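Local atomic coordinates of choline dehydrogenase and related flavoproteins (Aspergillus oryzae, PDB entry 3Q9T), a protein that oxidises formate as a flavoprotein of the glucose-methanol-choline oxidoreductase family, with 8-formyl-FAD as its bound cofactor. Residues V268-T271 and P272-L275; L435-D439 and P440-P444. All coordinates share one frame; numbering follows the deposited sequence. Where two conformers were deposited one is given.

Following the chain from the N terminus, helix 267-277 comes first, directly after strand 261-264 of the parallel sheet, and interaction 1 (268-271 with 272-275) is a set of contacts within this helix. About 160 residues later, interaction 2 (435-439 with 440-444) folds the connection between strands 431-434 and 445-447 back on itself. The two are in series, neither nested nor crossed, yet their centres lie only about 10 Å apart. Lys-273 reaches from the helix to backbone carbonyls of the loop, while Pro-444 packs against Phe-269 O and the Lys-273 chain. The cofactor-binding helix is thereby joined to a loop from the later part of the chain.

Interaction 1: residues V268-T271 and P272-L275; sequences VFET and PKLL. With FAY ([(2R,3S,4R,5R)-5-(6-amino-9H-purin-9-yl)-3,4-dihydroxytetrahydrofuran-2-yl]methyl (2R,3S,4S)-5-(8-formyl-7-methyl-2,4-dioxo-3,4-dihydrobenzo[g]pteridin-10(2H)-yl)-2,3,4-trihydroxypentyl dihydrogen diphosphate), chain D; ACT (acetate ion), chain G.
Glu-270 and Lys-273 lie side by side on one flank of a buried helix and join in a salt bridge, with Lys-273 NZ 2.9 Å from Glu-270 OE1. The ammonium uses the syn lone pair of that oxygen, on the side facing OE2. Lys-273 starts with CG anti to its backbone N (chi1 178°) and runs along the glutamate, its CD resting 3.4 Å from Glu-270 OE1. In Glu-270 a first torsion of -65°, with CG anti to the carbonyl carbon, brings Glu-270 CG to 3.1 Å from N7A of the cofactor adenine; the bend at chi2 (-81°) then turns the carboxylate toward the lysine. An acetate, probably from the crystallisation liquor, lies beside both side chains, its OXT 3.0 Å from Lys-273 NZ; its exact placement against Glu-270 is doubtful. Second partners fix each end: Tyr-67 OH bonds Glu-270 OE2, and Lys-273 NZ also bonds the carbonyls of Pro-440 and Gln-442. Beneath, Pro-272 has no N-H to give to the preceding turn and puts CG 3.2 Å from Val-268 O, and the helix kinks there. The i to i+4 bonds are in place again from Leu-274, whose N donates to Glu-270 O at 2.9 Å, and Leu-275 N donates to Thr-271 O at 3.0 Å. Thr-271 OG1 is tied to Gln-266 N and Asp-542 OD2, while Leu-274 touches Ser-229, whose amide binds the cofactor, and strand 261-264. This kinked helix, leaving a strand of the parallel sheet to flank the adenine, belongs to the Rossmann-type FAD-binding part of a GMC oxidoreductase.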
ATOM      1  N   VAL A 268      20.697   2.858   8.578  1.00 15.77           N
ATOM      2  CA  VAL A 268      19.802   1.869   9.178  1.00 15.30           C
ATOM      3  C   VAL A 268      19.298   0.763   8.247  1.00 18.76           C
ATOM      4  O   VAL A 268      19.017  -0.353   8.706  1.00 13.94           O
ATOM      5  CB  VAL A 268      18.556   2.550   9.821  1.00 17.23           C
ATOM      6  CG1 VAL A 268      17.669   3.158   8.745  1.00 13.89           C
ATOM      7  CG2 VAL A 268      17.781   1.541  10.703  1.00  9.64           C
ATOM      8  N   PHE A 269      19.164   1.055   6.955  1.00 12.57           N
ATOM      9  CA  PHE A 269      18.680   0.031   6.032  1.00 13.92           C
ATOM     10  C   PHE A 269      19.804  -0.772   5.350  1.00 17.67           C
ATOM     11  O   PHE A 269      19.681  -1.986   5.204  1.00 18.88           O
ATOM     12  CB  PHE A 269      17.740   0.622   4.974  1.00 14.02           C
ATOM     13  CG  PHE A 269      16.560   1.377   5.542  1.00 17.85           C
ATOM     14  CD1 PHE A 269      16.224   2.635   5.044  1.00 15.06           C
ATOM     15  CD2 PHE A 269      15.777   0.824   6.547  1.00 13.74           C
ATOM     16  CE1 PHE A 269      15.142   3.338   5.561  1.00 16.63           C
ATOM     17  CE2 PHE A 269      14.699   1.517   7.083  1.00 12.86           C
ATOM     18  CZ  PHE A 269      14.370   2.767   6.591  1.00 20.89           C
ATOM     19  N   GLU A 270      20.873  -0.105   4.908  1.00 19.19           N
ATOM     20  CA  GLU A 270      21.892  -0.784   4.091  1.00 17.32           C
ATOM     21  C   GLU A 270      22.997  -1.397   4.925  1.00 21.72           C
ATOM     22  O   GLU A 270      23.646  -2.351   4.486  1.00 20.46           O
ATOM     23  CB  GLU A 270      22.519   0.139   3.037  1.00 14.85           C
ATOM     24  CG  GLU A 270      21.566   0.626   1.966  1.00 18.02           C
ATOM     25  CD  GLU A 270      21.319  -0.390   0.844  1.00 21.01           C
ATOM     26  OE1 GLU A 270      22.138  -1.311   0.626  1.00 20.93           O
ATOM     27  OE2 GLU A 270      20.288  -0.252   0.168  1.00 22.00           O
ATOM     28  N   THR A 271      23.238  -0.842   6.110  1.00 16.26           N
ATOM     29  CA  THR A 271      24.203  -1.456   6.997  1.00 18.63           C
ATOM     30  C   THR A 271      23.832  -2.929   7.316  1.00 17.35           C
ATOM     31  O   THR A 271      24.636  -3.829   7.081  1.00 18.44           O
ATOM     32  CB  THR A 271      24.384  -0.652   8.287  1.00 17.65           C
ATOM     33  OG1 THR A 271      25.281   0.435   8.043  1.00 18.16           O
ATOM     34  CG2 THR A 271      24.947  -1.543   9.388  1.00 11.78           C
ATOM     35  N   PRO A 272      22.619  -3.182   7.840  1.00 15.90           N
ATOM     36  CA  PRO A 272      22.287  -4.598   8.099  1.00 23.23           C
ATOM     37  C   PRO A 272      22.287  -5.469   6.834  1.00 20.74           C
ATOM     38  O   PRO A 272      22.620  -6.652   6.899  1.00 18.92           O
ATOM     39  CB  PRO A 272      20.869  -4.535   8.678  1.00 13.13           C
ATOM     40  CG  PRO A 272      20.329  -3.188   8.221  1.00 14.99           C
ATOM     41  CD  PRO A 272      21.526  -2.278   8.256  1.00 16.59           C
ATOM     42  N   LYS A 273      21.896  -4.892   5.706  1.00 16.45           N
ATOM     43  CA  LYS A 273      21.906  -5.631   4.455  1.00 20.93           C
ATOM     44  C   LYS A 273      23.340  -6.085   4.147  1.00 16.50           C
ATOM     45  O   LYS A 273      23.595  -7.272   3.948  1.00 17.63           O
ATOM     46  CB  LYS A 273      21.325  -4.772   3.324  1.00 19.40           C
ATOM     47  CG  LYS A 273      21.339  -5.426   1.972  1.00 18.41           C
ATOM     48  CD  LYS A 273      20.849  -4.451   0.928  1.00 21.44           C
ATOM     49  CE  LYS A 273      21.645  -4.611  -0.349  1.00 18.89           C
ATOM     50  NZ  LYS A 273      21.566  -3.405  -1.227  1.00 19.09           N
ATOM     51  N   LEU A 274      24.285  -5.155   4.149  1.00 16.72           N
ATOM     52  CA  LEU A 274      25.660  -5.507   3.787  1.00 15.47           C
ATOM     53  C   LEU A 274      26.279  -6.479   4.797  1.00 19.53           C
ATOM     54  O   LEU A 274      27.058  -7.359   4.417  1.00 18.84           O
ATOM     55  CB  LEU A 274      26.538  -4.269   3.598  1.00 17.89           C
ATOM     56  CG  LEU A 274      27.909  -4.516   2.932  1.00 22.71           C
ATOM     57  CD1 LEU A 274      27.749  -4.812   1.454  1.00 17.43           C
ATOM     58  CD2 LEU A 274      28.882  -3.332   3.140  1.00 13.88           C
ATOM     59  N   LEU A 275      25.927  -6.347   6.076  1.00 17.57           N
ATOM     60  CA  LEU A 275      26.402  -7.324   7.059  1.00 20.60           C
ATOM     61  C   LEU A 275      25.927  -8.709   6.636  1.00 17.02           C
ATOM     62  O   LEU A 275      26.716  -9.649   6.560  1.00 19.13           O
ATOM     63  CB  LEU A 275      25.927  -7.005   8.478  1.00 19.78           C
ATOM     64  CG  LEU A 275      26.630  -5.859   9.223  1.00 21.47           C
ATOM     65  CD1 LEU A 275      25.967  -5.622  10.585  1.00 15.51           C
ATOM     66  CD2 LEU A 275      28.097  -6.178   9.391  1.00 16.19           C
TER
HETATM   67  P   FAY D 600      23.146   7.776   8.940  1.00 20.09           P
HETATM   68  N1  FAY D 600      16.728  14.059  11.494  1.00 18.46           N
HETATM   69  C2  FAY D 600      16.783  15.276  12.169  1.00 22.42           C
HETATM   70  O2  FAY D 600      17.453  15.385  13.189  1.00 21.13           O
HETATM   71  N3  FAY D 600      16.508  16.443  11.487  1.00 25.79           N
HETATM   72  C4  FAY D 600      15.662  16.390  10.407  1.00 28.72           C
HETATM   73  O4  FAY D 600      14.851  17.325  10.267  1.00 23.69           O
HETATM   74  N5  FAY D 600      14.761  15.086   8.623  1.00 21.58           N
HETATM   75  C6  FAY D 600      14.283  14.038   6.575  1.00 24.40           C
HETATM   76  C7  FAY D 600      14.472  13.021   5.657  1.00 21.72           C
HETATM   77  C8  FAY D 600      15.317  11.953   5.979  1.00 20.79           C
HETATM   78  O8  FAY D 600      16.526  10.157   5.084  1.00 19.63           O
HETATM   79  C9  FAY D 600      16.053  11.990   7.170  1.00 16.48           C
HETATM   80  PA  FAY D 600      22.941   8.023   6.128  1.00 14.25           P
HETATM   81  C1' FAY D 600      17.400  11.831   9.778  1.00 24.93           C
HETATM   82  C10 FAY D 600      16.105  13.976  10.271  1.00 18.45           C
HETATM   83  N10 FAY D 600      16.374  12.907   9.412  1.00 19.96           N
HETATM   84  N1A FAY D 600      27.033   1.157  -1.336  1.00 15.27           N
HETATM   85  O1A FAY D 600      21.821   7.695   5.198  1.00 23.36           O
HETATM   86  C1B FAY D 600      25.563   5.232   1.632  1.00 19.89           C
HETATM   87  O1P FAY D 600      24.616   8.118   8.987  1.00 19.08           O
HETATM   88  C2' FAY D 600      18.843  12.274   9.445  1.00 17.40           C
HETATM   89  O2' FAY D 600      18.823  12.841   8.184  1.00 19.25           O
HETATM   90  C2A FAY D 600      27.685   2.366  -1.180  1.00 16.55           C
HETATM   91  O2A FAY D 600      23.081   9.485   6.424  1.00 19.13           O
HETATM   92  C2B FAY D 600      24.383   6.159   1.400  1.00 19.89           C
HETATM   93  O2B FAY D 600      24.359   6.719   0.100  1.00 15.16           O
HETATM   94  O2P FAY D 600      22.809   6.681   9.935  1.00 19.13           O
HETATM   95  C3' FAY D 600      20.063  11.301   9.546  1.00 28.07           C
HETATM   96  O3' FAY D 600      21.036  11.424   8.510  1.00 19.81           O
HETATM   97  N3A FAY D 600      27.159   3.347  -0.355  1.00 19.60           N
HETATM   98  C3B FAY D 600      24.629   7.222   2.449  1.00 19.81           C
HETATM   99  O3B FAY D 600      25.558   8.147   1.941  1.00 17.67           O
HETATM  100  O3P FAY D 600      22.767   7.201   7.483  1.00 18.13           O
HETATM  101  C4' FAY D 600      19.722   9.836   9.662  1.00 24.13           C
HETATM  102  O4' FAY D 600      18.752   9.748  10.702  1.00 20.95           O
HETATM  103  C4A FAY D 600      25.998   3.114   0.309  1.00 19.34           C
HETATM  104  C4B FAY D 600      25.319   6.473   3.563  1.00 18.64           C
HETATM  105  O4B FAY D 600      25.738   5.230   3.026  1.00 18.15           O
HETATM  106  C4X FAY D 600      15.460  15.136   9.802  1.00 26.10           C
HETATM  107  C5' FAY D 600      20.986   8.997   9.969  1.00 26.42           C
HETATM  108  O5' FAY D 600      22.158   9.068   9.143  1.00 23.62           O
HETATM  109  C5A FAY D 600      25.332   1.899   0.171  1.00 21.79           C
HETATM  110  C5B FAY D 600      24.397   6.276   4.750  1.00 17.68           C
HETATM  111  O5B FAY D 600      24.320   7.496   5.444  1.00 19.03           O
HETATM  112  C5X FAY D 600      14.849  13.953   7.844  1.00 28.26           C
HETATM  113  C6A FAY D 600      25.849   0.910  -0.663  1.00 25.55           C
HETATM  114  N6A FAY D 600      25.158  -0.219  -0.874  1.00 22.15           N
HETATM  115  N7A FAY D 600      24.224   1.943   0.940  1.00 20.75           N
HETATM  116  C7M FAY D 600      13.609  13.010   4.418  1.00 18.34           C
HETATM  117  C8A FAY D 600      24.170   3.137   1.568  1.00 14.35           C
HETATM  118  C8M FAY D 600      15.804  11.104   4.868  1.00 20.01           C
HETATM  119  C9A FAY D 600      15.796  12.958   8.138  1.00 19.63           C
HETATM  120  N9A FAY D 600      25.254   3.870   1.182  1.00 22.10           N
HETATM  121  C   ACT G   1      19.988  -0.904  -3.089  1.00 36.73           C
HETATM  122  O   ACT G   1      19.596  -0.917  -1.898  1.00 30.92           O
HETATM  123  OXT ACT G   1      21.174  -1.274  -3.255  1.00 29.03           O
HETATM  124  CH3 ACT G   1      19.098  -0.486  -4.237  1.00 28.80           C

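Interaction 2: residues L435-D439 and P440-P444; sequences LNSAD and PFQQP
Ser-437 OG works both ways: it donates to Gln-442 OE1 at 2.9 Å while accepting from Asp-439 N at 3.2 Å. The hydroxyl meets the amide oxygen from well above its plane, 52° out, rather than on a lone pair. A first torsion of 72° places OG between the backbone N and the carbonyl carbon of Ser-437, where it can face both partners, and the extended Gln-442 chain comes back across the loop to meet it. The bond from Asp-439 N makes an ST turn, and a type I beta turn from Asp-439 to Gln-442 follows directly, closed by Gln-442 N on Asp-439 O at 3.1 Å. Within it Asp-439 also forms an Asx turn. With CG anti to the backbone N (chi1 179°), its carboxylate lies over the Asp-439 to Pro-440 peptide bond and OD1 takes Phe-441 N at 2.7 Å, from above the carboxylate plane. The Phe-441 ring itself leads away to stack with His-228, which also bonds Pro-440 O. At the neck of the loop a water bridges Gln-443 O to Asn-436 N; Asn-436 ND2 also donates to Gln-443 O at 3.0 Å, a less certain bond because that side chain has two conformers. Gln-443 turns its own amide NE2 onto Pro-444 O, in the amide plane and 3.1 Å away, and the same nitrogen reaches Lys-68 O, while Glu-285 holds Leu-435 N at the start of the loop.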
ATOM      1  N   LEU A 435      16.609  -9.525   3.876  1.00 18.29           N
ATOM      2  CA  LEU A 435      17.081  -9.626   2.511  1.00 16.77           C
ATOM      3  C   LEU A 435      15.962 -10.054   1.579  1.00 20.46           C
ATOM      4  O   LEU A 435      15.123 -10.879   1.937  1.00 17.83           O
ATOM      5  CB  LEU A 435      18.219 -10.629   2.391  1.00 18.33           C
ATOM      6  CG  LEU A 435      19.525 -10.323   3.112  1.00 18.35           C
ATOM      7  CD1 LEU A 435      20.469 -11.468   2.851  1.00 17.49           C
ATOM      8  CD2 LEU A 435      20.117  -8.999   2.624  1.00 19.86           C
ATOM      9  N   ASN A 436      15.950  -9.465   0.390  1.00 15.29           N
ATOM     10  CA  ASN A 436      15.091  -9.926  -0.686  0.51 19.62           C
ATOM     11  C   ASN A 436      15.812 -11.029  -1.454  1.00 16.90           C
ATOM     12  O   ASN A 436      15.181 -11.919  -2.025  1.00 17.80           O
ATOM     13  CB  ASN A 436      14.725  -8.761  -1.620  0.51 20.03           C
ATOM     14  CG  ASN A 436      13.505  -7.982  -1.138  0.51 21.04           C
ATOM     15  OD1 ASN A 436      12.530  -8.572  -0.666  0.51 19.09           O
ATOM     16  ND2 ASN A 436      13.556  -6.652  -1.253  0.51 20.80           N
ATOM     17  N   SER A 437      17.142 -10.954  -1.449  1.00 20.49           N
ATOM     18  CA  SER A 437      18.002 -11.896  -2.168  1.00 19.07           C
ATOM     19  C   SER A 437      19.452 -11.543  -1.853  1.00 18.42           C
ATOM     20  O   SER A 437      19.701 -10.692  -1.003  1.00 18.73           O
ATOM     21  CB  SER A 437      17.777 -11.781  -3.674  1.00 20.84           C
ATOM     22  OG  SER A 437      18.334 -10.566  -4.155  1.00 24.03           O
ATOM     23  N   ALA A 438      20.394 -12.185  -2.548  1.00 19.05           N
ATOM     24  CA  ALA A 438      21.826 -11.955  -2.352  1.00 16.94           C
ATOM     25  C   ALA A 438      22.388 -10.899  -3.322  1.00 19.55           C
ATOM     26  O   ALA A 438      23.594 -10.663  -3.368  1.00 22.65           O
ATOM     27  CB  ALA A 438      22.581 -13.257  -2.503  1.00 21.16           C
ATOM     28  N   ASP A 439      21.505 -10.275  -4.091  1.00 15.95           N
ATOM     29  CA  ASP A 439      21.871  -9.220  -5.040  1.00 16.13           C
ATOM     30  C   ASP A 439      22.107  -7.895  -4.303  1.00 19.53           C
ATOM     31  O   ASP A 439      21.175  -7.310  -3.717  1.00 19.99           O
ATOM     32  CB  ASP A 439      20.751  -9.070  -6.076  1.00 15.67           C
ATOM     33  CG  ASP A 439      21.021  -7.993  -7.098  1.00 22.79           C
ATOM     34  OD1 ASP A 439      21.976  -7.199  -6.942  1.00 23.26           O
ATOM     35  OD2 ASP A 439      20.248  -7.938  -8.072  1.00 20.89           O
ATOM     36  N   PRO A 440      23.364  -7.427  -4.309  1.00 19.19           N
ATOM     37  CA  PRO A 440      23.780  -6.185  -3.642  1.00 23.12           C
ATOM     38  C   PRO A 440      23.107  -4.933  -4.215  1.00 21.55           C
ATOM     39  O   PRO A 440      23.101  -3.903  -3.535  1.00 16.53           O
ATOM     40  CB  PRO A 440      25.292  -6.135  -3.896  1.00 24.93           C
ATOM     41  CG  PRO A 440      25.535  -7.108  -5.043  1.00 22.24           C
ATOM     42  CD  PRO A 440      24.508  -8.169  -4.867  1.00 22.34           C
ATOM     43  N   PHE A 441      22.545  -5.022  -5.419  1.00 14.95           N
ATOM     44  CA  PHE A 441      21.867  -3.878  -6.028  1.00 22.72           C
ATOM     45  C   PHE A 441      20.356  -3.868  -5.790  1.00 28.39           C
ATOM     46  O   PHE A 441      19.660  -2.975  -6.263  1.00 23.13           O
ATOM     47  CB  PHE A 441      22.158  -3.797  -7.527  1.00 19.84           C
ATOM     48  CG  PHE A 441      23.582  -3.488  -7.839  1.00 20.84           C
ATOM     49  CD1 PHE A 441      24.029  -2.183  -7.841  1.00 15.13           C
ATOM     50  CD2 PHE A 441      24.491  -4.513  -8.103  1.00 22.62           C
ATOM     51  CE1 PHE A 441      25.345  -1.901  -8.133  1.00 21.20           C
ATOM     52  CE2 PHE A 441      25.805  -4.235  -8.386  1.00 18.93           C
ATOM     53  CZ  PHE A 441      26.235  -2.927  -8.405  1.00 20.63           C
ATOM     54  N   GLN A 442      19.843  -4.859  -5.068  1.00 22.58           N
ATOM     55  CA  GLN A 442      18.435  -4.808  -4.690  1.00 19.95           C
ATOM     56  C   GLN A 442      18.266  -4.236  -3.292  1.00 20.92           C
ATOM     57  O   GLN A 442      19.045  -4.530  -2.375  1.00 18.00           O
ATOM     58  CB  GLN A 442      17.777  -6.187  -4.764  1.00 23.31           C
ATOM     59  CG  GLN A 442      17.142  -6.478  -6.101  1.00 26.83           C
ATOM     60  CD  GLN A 442      16.513  -7.855  -6.162  1.00 36.63           C
ATOM     61  OE1 GLN A 442      16.426  -8.565  -5.150  1.00 28.93           O
ATOM     62  NE2 GLN A 442      16.070  -8.242  -7.353  1.00 29.59           N
ATOM     63  N   GLN A 443      17.238  -3.419  -3.126  1.00 23.81           N
ATOM     64  CA  GLN A 443      16.948  -2.878  -1.806  1.00 23.06           C
ATOM     65  C   GLN A 443      16.620  -4.011  -0.830  1.00 19.84           C
ATOM     66  O   GLN A 443      16.049  -5.034  -1.215  1.00 18.60           O
ATOM     67  CB  GLN A 443      15.815  -1.860  -1.877  1.00 18.03           C
ATOM     68  CG  GLN A 443      14.440  -2.448  -2.138  1.00 15.08           C
ATOM     69  CD  GLN A 443      13.366  -1.484  -1.717  1.00 18.43           C
ATOM     70  OE1 GLN A 443      13.035  -0.559  -2.458  1.00 22.01           O
ATOM     71  NE2 GLN A 443      12.846  -1.656  -0.506  1.00 12.63           N
ATOM     72  N   PRO A 444      17.020  -3.851   0.436  1.00 20.86           N
ATOM     73  CA  PRO A 444      16.553  -4.855   1.389  1.00 19.64           C
ATOM     74  C   PRO A 444      15.047  -4.652   1.552  1.00 26.44           C
ATOM     75  O   PRO A 444      14.513  -3.597   1.173  1.00 16.46           O
ATOM     76  CB  PRO A 444      17.286  -4.471   2.677  1.00 17.46           C
ATOM     77  CG  PRO A 444      17.425  -2.978   2.572  1.00 20.02           C
ATOM     78  CD  PRO A 444      17.684  -2.714   1.102  1.00 20.74           C
TER
HETATM   79  O   HOH W   1      17.880  -7.311  -0.480  1.00 17.47           O